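Local structure of PspGI restriction endonuclease (Pyrococcus sp. GI-H, 3BM3) at residues 26-29 with 33-36; 123-128 with 142-147; 15-20 with 68-73. The protein is a restriction endonuclease that binds its substrate DNA and probably cleaves it in the site-specific manner of type II enzymes. The protein carries 2 engineered substitutions. All coordinates share one frame; numbering follows the deposited sequence.

Interaction 1: residues 26-29 with 33-36; sequences EAIT and VDEL
Ile28 meets Val33 and Asp34 with its side chain and its carbonyl at once. Starting at the branch point, CB of Ile28 already stands 4.3 Å from Val33 CB. CG2, anti to the backbone N and beside the carbonyl carbon (chi1 -76° for CG1), is directed at Val33 and Asp34 and does most of the touching. It lies 4.0 Å from Val33 CB and 3.7 Å from Asp34 OD1, the latter a van der Waals contact of a methyl with the oxygen. CG1 passes Val33 CB more loosely at 4.2 Å, and from there the arm to CD1 leads away from Val33 and Asp34. This is the junction at which helix 20-31 gives way to the short helix 33-38, and the backbone crosses it with a bond one residue longer than the alpha-helical step: Val33 N donates to Ile28 O (2.9 Å, N-H...O angle 161°). The same oxygen receives a second bond from a water, which in turn accepts from Asp34 N. Two donors therefore grip the carbonyl, and the water links the two helical segments beside the direct bond. Helix 52-80 packs against the junction, with Leu59 on Ala27 and Ile28 and Met58 on Leu36, while the Asp34 side chain stays exposed.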
loop_
_atom_site.group_PDB
_atom_site.type_symbol
_atom_site.label_atom_id
_atom_site.label_comp_id
_atom_site.label_asym_id
_atom_site.label_seq_id
_atom_site.Cartn_x
_atom_site.Cartn_y
_atom_site.Cartn_z
ATOM N N GLU C 26 14.649 21.995 11.977
ATOM C CA GLU C 26 15.791 22.629 11.339
ATOM C C GLU C 26 15.363 23.364 10.072
ATOM O O GLU C 26 15.762 24.519 9.836
ATOM C CB GLU C 26 16.841 21.595 11.001
ATOM C CG GLU C 26 18.089 22.173 10.447
ATOM C CD GLU C 26 19.240 21.186 10.493
ATOM O OE1 GLU C 26 19.048 20.019 10.977
ATOM O OE2 GLU C 26 20.328 21.607 10.039
ATOM N N ALA C 27 14.549 22.688 9.271
ATOM C CA ALA C 27 14.027 23.243 8.029
ATOM C C ALA C 27 13.160 24.464 8.317
ATOM O O ALA C 27 13.239 25.441 7.599
ATOM C CB ALA C 27 13.213 22.214 7.263
ATOM N N ILE C 28 12.294 24.352 9.323
ATOM C CA ILE C 28 11.428 25.474 9.721
ATOM C C ILE C 28 12.272 26.712 10.023
ATOM O O ILE C 28 11.947 27.838 9.583
ATOM C CB ILE C 28 10.557 25.101 10.918
ATOM C CG1 ILE C 28 9.410 24.197 10.455
ATOM C CG2 ILE C 28 10.056 26.362 11.641
ATOM C CD1 ILE C 28 8.661 23.506 11.553
ATOM N N THR C 29 13.347 26.510 10.776
ATOM C CA THR C 29 14.251 27.596 11.139
ATOM C C THR C 29 14.897 28.180 9.890
ATOM O O THR C 29 14.815 29.388 9.633
ATOM C CB THR C 29 15.318 27.101 12.112
ATOM O OG1 THR C 29 14.665 26.710 13.322
ATOM C CG2 THR C 29 16.327 28.195 12.423
ATOM N N VAL C 33 9.857 29.470 8.320
ATOM C CA VAL C 33 8.476 29.057 8.109
ATOM C C VAL C 33 7.508 29.745 9.066
ATOM O O VAL C 33 6.362 29.987 8.719
ATOM C CB VAL C 33 8.344 27.526 8.216
ATOM C CG1 VAL C 33 6.901 27.092 8.449
ATOM C CG2 VAL C 33 8.930 26.889 6.959
ATOM N N ASP C 34 7.954 30.071 10.266
ATOM C CA ASP C 34 7.062 30.726 11.204
ATOM C C ASP C 34 6.666 32.093 10.672
ATOM O O ASP C 34 5.535 32.508 10.855
ATOM C CB ASP C 34 7.652 30.785 12.592
ATOM C CG ASP C 34 7.784 29.402 13.219
ATOM O OD1 ASP C 34 7.158 28.419 12.714
ATOM O OD2 ASP C 34 8.522 29.296 14.219
ATOM N N GLU C 35 7.563 32.741 9.942
ATOM C CA GLU C 35 7.217 34.020 9.322
ATOM C C GLU C 35 6.340 33.825 8.085
ATOM O O GLU C 35 5.458 34.645 7.821
ATOM C CB GLU C 35 8.469 34.850 9.026
ATOM C CG GLU C 35 8.966 34.820 7.585
ATOM C CD GLU C 35 8.259 35.828 6.692
ATOM O OE1 GLU C 35 8.115 37.008 7.105
ATOM O OE2 GLU C 35 7.860 35.448 5.566
ATOM N N LEU C 36 6.562 32.761 7.322
ATOM C CA LEU C 36 5.659 32.395 6.221
ATOM C C LEU C 36 4.240 32.113 6.731
ATOM O O LEU C 36 3.258 32.577 6.163
ATOM C CB LEU C 36 6.146 31.151 5.483
ATOM C CG LEU C 36 7.421 31.275 4.657
ATOM C CD1 LEU C 36 7.832 29.892 4.227
ATOM C CD2 LEU C 36 7.214 32.208 3.471
HETATM O O HOH W 1 10.517 29.799 11.602
#

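Interaction 2: residues 123-128 with 142-147; sequences RVIKIY and PSVRTF. Engineered in segment 142-147: Thr146 (natural residue Ala).
The Phe147 ring carries CD1 of Ile125 over one face, and it also meets Phe181 of helix 167-181 edge-to-face. The side chains of Ile125 and Phe147 are nearly perpendicular; CD1 of Ile125 lies over the CD2-CE2 side of the face, and Ile125 CG2 also meets Phe147 CE2, at 4.0 Å. The contact joins the weakly bonded strand about 125-126 to helix 144-149, which follows strand 139-141 of the mixed sheet in what family membership suggests is a PD-(D/E)XK nuclease fold. Ile140 and Leu156 of that sheet also pack on Ile125 and Phe147, making the contact apolar on its inner side. Nearer the surface, Ile125 and Val144 run alongside each other in opposite senses, CG1 of Ile125 lying 4.1 Å from Val144 CG2. Val144 can offer this methyl because CG2 is anti to its backbone N, with CG1 (chi1 78°) between N and the carbonyl carbon. Arg123 adds its CB, 4.1 Å from Val144 CB, while its guanidinium group turns to His121 O. Ser143, the N-cap, starts the helix: its OG accepts from the backbone N of Thr146, an engineered residue, at 3.0 Å with an N-H...O angle of 160°.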
loop_
_atom_site.group_PDB
_atom_site.type_symbol
_atom_site.label_atom_id
_atom_site.label_comp_id
_atom_site.label_asym_id
_atom_site.label_seq_id
_atom_site.Cartn_x
_atom_site.Cartn_y
_atom_site.Cartn_z
ATOM N N ARG C 123 -3.760 7.873 17.294
ATOM C CA ARG C 123 -4.816 7.268 18.082
ATOM C C ARG C 123 -5.409 6.105 17.304
ATOM O O ARG C 123 -5.616 6.198 16.109
ATOM C CB ARG C 123 -5.860 8.316 18.475
ATOM C CG ARG C 123 -5.261 9.448 19.297
ATOM C CD ARG C 123 -4.396 8.946 20.461
ATOM N NE ARG C 123 -4.246 9.996 21.477
ATOM C CZ ARG C 123 -3.385 11.010 21.428
ATOM N NH1 ARG C 123 -2.538 11.143 20.428
ATOM N NH2 ARG C 123 -3.371 11.905 22.408
ATOM N N VAL C 124 -5.614 5.000 17.999
ATOM C CA VAL C 124 -6.220 3.826 17.442
ATOM C C VAL C 124 -7.690 3.825 17.807
ATOM O O VAL C 124 -8.072 3.971 18.996
ATOM C CB VAL C 124 -5.519 2.580 17.960
ATOM C CG1 VAL C 124 -6.129 1.322 17.345
ATOM C CG2 VAL C 124 -4.025 2.695 17.645
ATOM N N ILE C 125 -8.528 3.695 16.776
ATOM C CA ILE C 125 -9.953 3.583 16.958
ATOM C C ILE C 125 -10.236 2.091 17.043
ATOM O O ILE C 125 -10.148 1.375 16.063
ATOM C CB ILE C 125 -10.735 4.220 15.804
ATOM C CG1 ILE C 125 -10.375 5.695 15.695
ATOM C CG2 ILE C 125 -12.241 3.997 16.024
ATOM C CD1 ILE C 125 -11.045 6.378 14.512
ATOM N N LYS C 126 -10.543 1.622 18.241
ATOM C CA LYS C 126 -10.726 0.189 18.449
ATOM C C LYS C 126 -11.992 -0.253 17.754
ATOM O O LYS C 126 -13.010 0.439 17.780
ATOM C CB LYS C 126 -10.736 -0.174 19.929
ATOM C CG LYS C 126 -9.345 -0.243 20.539
ATOM C CD LYS C 126 -8.950 1.105 21.130
ATOM C CE LYS C 126 -7.454 1.328 21.189
ATOM N NZ LYS C 126 -7.182 2.769 21.276
ATOM N N ILE C 127 -11.902 -1.394 17.085
ATOM C CA ILE C 127 -13.000 -1.921 16.317
ATOM C C ILE C 127 -13.693 -3.046 17.026
ATOM O O ILE C 127 -14.918 -3.179 16.909
ATOM C CB ILE C 127 -12.506 -2.424 14.934
ATOM C CG1 ILE C 127 -11.889 -1.262 14.132
ATOM C CG2 ILE C 127 -13.625 -3.034 14.155
ATOM C CD1 ILE C 127 -12.798 -0.059 14.022
ATOM N N TYR C 128 -12.903 -3.860 17.711
ATOM C CA TYR C 128 -13.383 -5.018 18.456
ATOM C C TYR C 128 -13.060 -4.882 19.920
ATOM O O TYR C 128 -11.974 -4.442 20.270
ATOM C CB TYR C 128 -12.685 -6.258 17.915
ATOM C CG TYR C 128 -12.887 -6.440 16.423
ATOM C CD1 TYR C 128 -14.112 -6.815 15.918
ATOM C CD2 TYR C 128 -11.856 -6.230 15.517
ATOM C CE1 TYR C 128 -14.326 -6.990 14.554
ATOM C CE2 TYR C 128 -12.064 -6.380 14.157
ATOM C CZ TYR C 128 -13.298 -6.785 13.674
ATOM O OH TYR C 128 -13.516 -6.967 12.322
ATOM N N PRO C 142 -11.531 16.730 16.607
ATOM C CA PRO C 142 -10.419 17.249 17.418
ATOM C C PRO C 142 -9.696 16.207 18.264
ATOM O O PRO C 142 -8.560 16.445 18.716
ATOM C CB PRO C 142 -11.112 18.249 18.317
ATOM C CG PRO C 142 -12.452 17.632 18.562
ATOM C CD PRO C 142 -12.822 16.899 17.303
ATOM N N SER C 143 -10.348 15.075 18.503
ATOM C CA SER C 143 -9.806 14.064 19.377
ATOM C C SER C 143 -10.563 12.783 19.192
ATOM O O SER C 143 -11.714 12.781 18.759
ATOM C CB SER C 143 -9.980 14.468 20.849
ATOM O OG SER C 143 -11.361 14.534 21.189
ATOM N N VAL C 144 -9.918 11.693 19.563
ATOM C CA VAL C 144 -10.591 10.401 19.541
ATOM C C VAL C 144 -11.765 10.368 20.530
ATOM O O VAL C 144 -12.802 9.783 20.228
ATOM C CB VAL C 144 -9.608 9.218 19.722
ATOM C CG1 VAL C 144 -9.219 9.043 21.152
ATOM C CG2 VAL C 144 -10.202 7.949 19.132
ATOM N N ARG C 145 -11.639 11.024 21.681
ATOM C CA ARG C 145 -12.786 11.010 22.614
ATOM C C ARG C 145 -14.008 11.636 21.982
ATOM O O ARG C 145 -15.107 11.091 22.062
ATOM C CB ARG C 145 -12.460 11.634 23.964
ATOM C CG ARG C 145 -11.653 10.665 24.807
ATOM C CD ARG C 145 -11.802 10.807 26.292
ATOM N NE ARG C 145 -11.690 12.179 26.740
ATOM C CZ ARG C 145 -11.243 12.542 27.941
ATOM N NH1 ARG C 145 -10.836 11.638 28.819
ATOM N NH2 ARG C 145 -11.195 13.821 28.254
ATOM N N THR C 146 -13.805 12.750 21.297
ATOM C CA THR C 146 -14.897 13.416 20.605
ATOM C C THR C 146 -15.508 12.580 19.499
ATOM O O THR C 146 -16.728 12.511 19.361
ATOM C CB THR C 146 -14.453 14.787 20.086
ATOM O OG1 THR C 146 -14.177 15.588 21.229
ATOM C CG2 THR C 146 -15.549 15.442 19.272
ATOM N N PHE C 147 -14.656 11.919 18.730
ATOM C CA PHE C 147 -15.128 10.970 17.739
ATOM C C PHE C 147 -16.003 9.874 18.340
ATOM O O PHE C 147 -17.091 9.617 17.849
ATOM C CB PHE C 147 -13.976 10.320 16.989
ATOM C CG PHE C 147 -14.431 9.255 16.049
ATOM C CD1 PHE C 147 -14.978 9.582 14.819
ATOM C CD2 PHE C 147 -14.375 7.918 16.415
ATOM C CE1 PHE C 147 -15.423 8.606 13.941
ATOM C CE2 PHE C 147 -14.845 6.935 15.537
ATOM C CZ PHE C 147 -15.376 7.286 14.314
#

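Interaction 3: residues 15-20 with 68-73; sequences QNIPPT and KEYEKQ
Pro18 lies over one face of the Tyr70 ring, the pyrrolidine and phenol side chains set nearly perpendicular. Its CD is the leading atom, 3.6 Å from Tyr70 CD2. The same Pro18 CD stands 4.0 Å from the centroid of the Tyr70 ring. Being only 25° off the ring normal, it makes a CH-pi contact, displaced toward the rim on the CD2 side. CG of Pro18 follows the same side of the ring and comes 3.7 Å from Tyr70 CE2. Ile17 meets the tyrosine differently, slanting across it, with CG2 3.9 Å from Tyr70 CB. With CG1 anti to its carbonyl carbon (chi1 -57°) and the chain extended beyond it, Ile17 sends CD1 onto the backbone of the helix, 4.0 Å from Glu71 CA. The two neighbours thus pack on adjoining parts of helix 52-80, Pro18 on the aromatic ring and Ile17 on Tyr70 CB and the backbone of the next residue, Glu71. Polar groups pair outside the two segments: Tyr70 OH hydrogen-bonds Glu26, Glu71 hydrogen-bonds Tyr67 and forms salt bridges with Arg75 and Arg96, and the carbonyls of Ile17 and Pro18 accept from Arg99. Segment 15-20, leading into helix 20-31 with Pro19 at its N-cap position, is therefore held to this helix by apolar and CH-pi packing; the proline CD, bonded to an amide nitrogen, is probably a somewhat polarised C-H donor to the pi face.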
loop_
_atom_site.group_PDB
_atom_site.type_symbol
_atom_site.label_atom_id
_atom_site.label_comp_id
_atom_site.label_asym_id
_atom_site.label_seq_id
_atom_site.Cartn_x
_atom_site.Cartn_y
_atom_site.Cartn_z
ATOM N N GLN C 15 20.138 5.078 12.259
ATOM C CA GLN C 15 20.029 5.536 13.664
ATOM C C GLN C 15 20.966 6.691 13.973
ATOM O O GLN C 15 20.846 7.315 15.036
ATOM C CB GLN C 15 20.243 4.407 14.636
ATOM C CG GLN C 15 19.155 3.393 14.565
ATOM C CD GLN C 15 19.438 2.173 15.411
ATOM O OE1 GLN C 15 20.586 1.850 15.725
ATOM N NE2 GLN C 15 18.385 1.448 15.727
ATOM N N ASN C 16 21.892 6.952 13.055
ATOM C CA ASN C 16 22.764 8.116 13.092
ATOM C C ASN C 16 22.200 9.366 12.433
ATOM O O ASN C 16 22.800 10.449 12.523
ATOM C CB ASN C 16 24.082 7.783 12.419
ATOM C CG ASN C 16 24.924 6.863 13.266
ATOM O OD1 ASN C 16 25.397 7.267 14.313
ATOM N ND2 ASN C 16 25.026 5.612 12.870
ATOM N N ILE C 17 21.064 9.222 11.772
ATOM C CA ILE C 17 20.420 10.337 11.115
ATOM C C ILE C 17 19.392 10.933 12.064
ATOM O O ILE C 17 18.501 10.230 12.537
ATOM C CB ILE C 17 19.711 9.952 9.789
ATOM C CG1 ILE C 17 20.700 9.304 8.803
ATOM C CG2 ILE C 17 19.058 11.196 9.223
ATOM C CD1 ILE C 17 20.097 8.806 7.564
ATOM N N PRO C 18 19.502 12.232 12.345
ATOM C CA PRO C 18 18.559 12.863 13.244
ATOM C C PRO C 18 17.106 12.588 12.866
ATOM O O PRO C 18 16.801 12.421 11.682
ATOM C CB PRO C 18 18.887 14.340 13.075
ATOM C CG PRO C 18 20.354 14.338 12.828
ATOM C CD PRO C 18 20.561 13.166 11.930
ATOM N N PRO C 19 16.233 12.475 13.866
ATOM C CA PRO C 19 14.848 12.127 13.523
ATOM C C PRO C 19 14.140 13.204 12.720
ATOM O O PRO C 19 14.528 14.367 12.729
ATOM C CB PRO C 19 14.177 11.945 14.869
ATOM C CG PRO C 19 15.063 12.593 15.851
ATOM C CD PRO C 19 16.435 12.587 15.315
ATOM N N THR C 20 13.109 12.788 12.013
ATOM C CA THR C 20 12.399 13.674 11.113
ATOM C C THR C 20 11.912 14.938 11.827
ATOM O O THR C 20 12.011 16.018 11.271
ATOM C CB THR C 20 11.209 12.951 10.455
ATOM O OG1 THR C 20 11.701 11.830 9.752
ATOM C CG2 THR C 20 10.477 13.847 9.477
ATOM N N LYS C 68 19.026 14.494 3.228
ATOM C CA LYS C 68 20.011 13.914 2.296
ATOM C C LYS C 68 21.435 14.275 2.655
ATOM O O LYS C 68 22.350 13.492 2.433
ATOM C CB LYS C 68 19.707 14.311 0.873
ATOM C CG LYS C 68 18.479 13.608 0.360
ATOM C CD LYS C 68 18.291 13.783 -1.127
ATOM C CE LYS C 68 17.901 15.193 -1.482
ATOM N NZ LYS C 68 17.441 15.285 -2.896
ATOM N N GLU C 69 21.633 15.472 3.192
ATOM C CA GLU C 69 22.947 15.867 3.660
ATOM C C GLU C 69 23.392 14.975 4.790
ATOM O O GLU C 69 24.542 14.551 4.841
ATOM C CB GLU C 69 22.945 17.319 4.134
ATOM C CG GLU C 69 22.707 18.335 3.019
ATOM C CD GLU C 69 22.646 19.773 3.546
ATOM O OE1 GLU C 69 23.647 20.223 4.139
ATOM O OE2 GLU C 69 21.606 20.467 3.350
ATOM N N TYR C 70 22.488 14.693 5.710
ATOM C CA TYR C 70 22.800 13.770 6.800
ATOM C C TYR C 70 23.026 12.361 6.278
ATOM O O TYR C 70 23.954 11.682 6.691
ATOM C CB TYR C 70 21.696 13.756 7.829
ATOM C CG TYR C 70 21.616 15.002 8.680
ATOM C CD1 TYR C 70 22.757 15.717 9.040
ATOM C CD2 TYR C 70 20.392 15.469 9.152
ATOM C CE1 TYR C 70 22.667 16.853 9.824
ATOM C CE2 TYR C 70 20.305 16.596 9.928
ATOM C CZ TYR C 70 21.441 17.270 10.283
ATOM O OH TYR C 70 21.397 18.402 11.073
ATOM N N GLU C 71 22.185 11.942 5.349
ATOM C CA GLU C 71 22.314 10.607 4.753
ATOM C C GLU C 71 23.698 10.464 4.131
ATOM O O GLU C 71 24.329 9.427 4.239
ATOM C CB GLU C 71 21.272 10.442 3.668
ATOM C CG GLU C 71 21.186 9.050 3.104
ATOM C CD GLU C 71 20.215 8.956 1.968
ATOM O OE1 GLU C 71 20.546 9.452 0.876
ATOM O OE2 GLU C 71 19.125 8.402 2.165
ATOM N N LYS C 72 24.168 11.522 3.468
ATOM C CA LYS C 72 25.471 11.511 2.795
ATOM C C LYS C 72 26.575 11.370 3.822
ATOM O O LYS C 72 27.514 10.589 3.656
ATOM C CB LYS C 72 25.653 12.797 2.009
ATOM C CG LYS C 72 26.961 12.889 1.280
ATOM C CD LYS C 72 26.965 14.118 0.388
ATOM C CE LYS C 72 28.307 14.301 -0.264
ATOM N NZ LYS C 72 28.670 13.092 -1.050
ATOM N N GLN C 73 26.465 12.100 4.925
ATOM C CA GLN C 73 27.446 11.943 5.990
ATOM C C GLN C 73 27.511 10.520 6.508
ATOM O O GLN C 73 28.586 9.951 6.714
ATOM C CB GLN C 73 27.118 12.858 7.157
ATOM C CG GLN C 73 27.322 14.319 6.847
ATOM C CD GLN C 73 27.088 15.171 8.048
ATOM O OE1 GLN C 73 27.461 14.796 9.166
ATOM N NE2 GLN C 73 26.441 16.295 7.845
#

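From the N terminus, residues 15-20 open interaction 3, which closes only at 68-73 on helix 52-80. Interaction 1 falls within that span and closes over just the three residues 30-32, where helix 20-31 passes into helix 33-38. The two also touch directly through Glu26 OE1 and Tyr70 OH, 2.9 Å apart and probably hydrogen-bonded, although their centres lie about 19 Å apart. Interaction 2 begins after both have closed and crosses neither; its intervening residues 129-141 hold strand but no helix. It joins the strand about 125-126 to helix 144-149, beside the mixed sheet, whereas interaction 1 links two successive helices and interaction 3 ties the loop before helix 20-31 to helix 52-80.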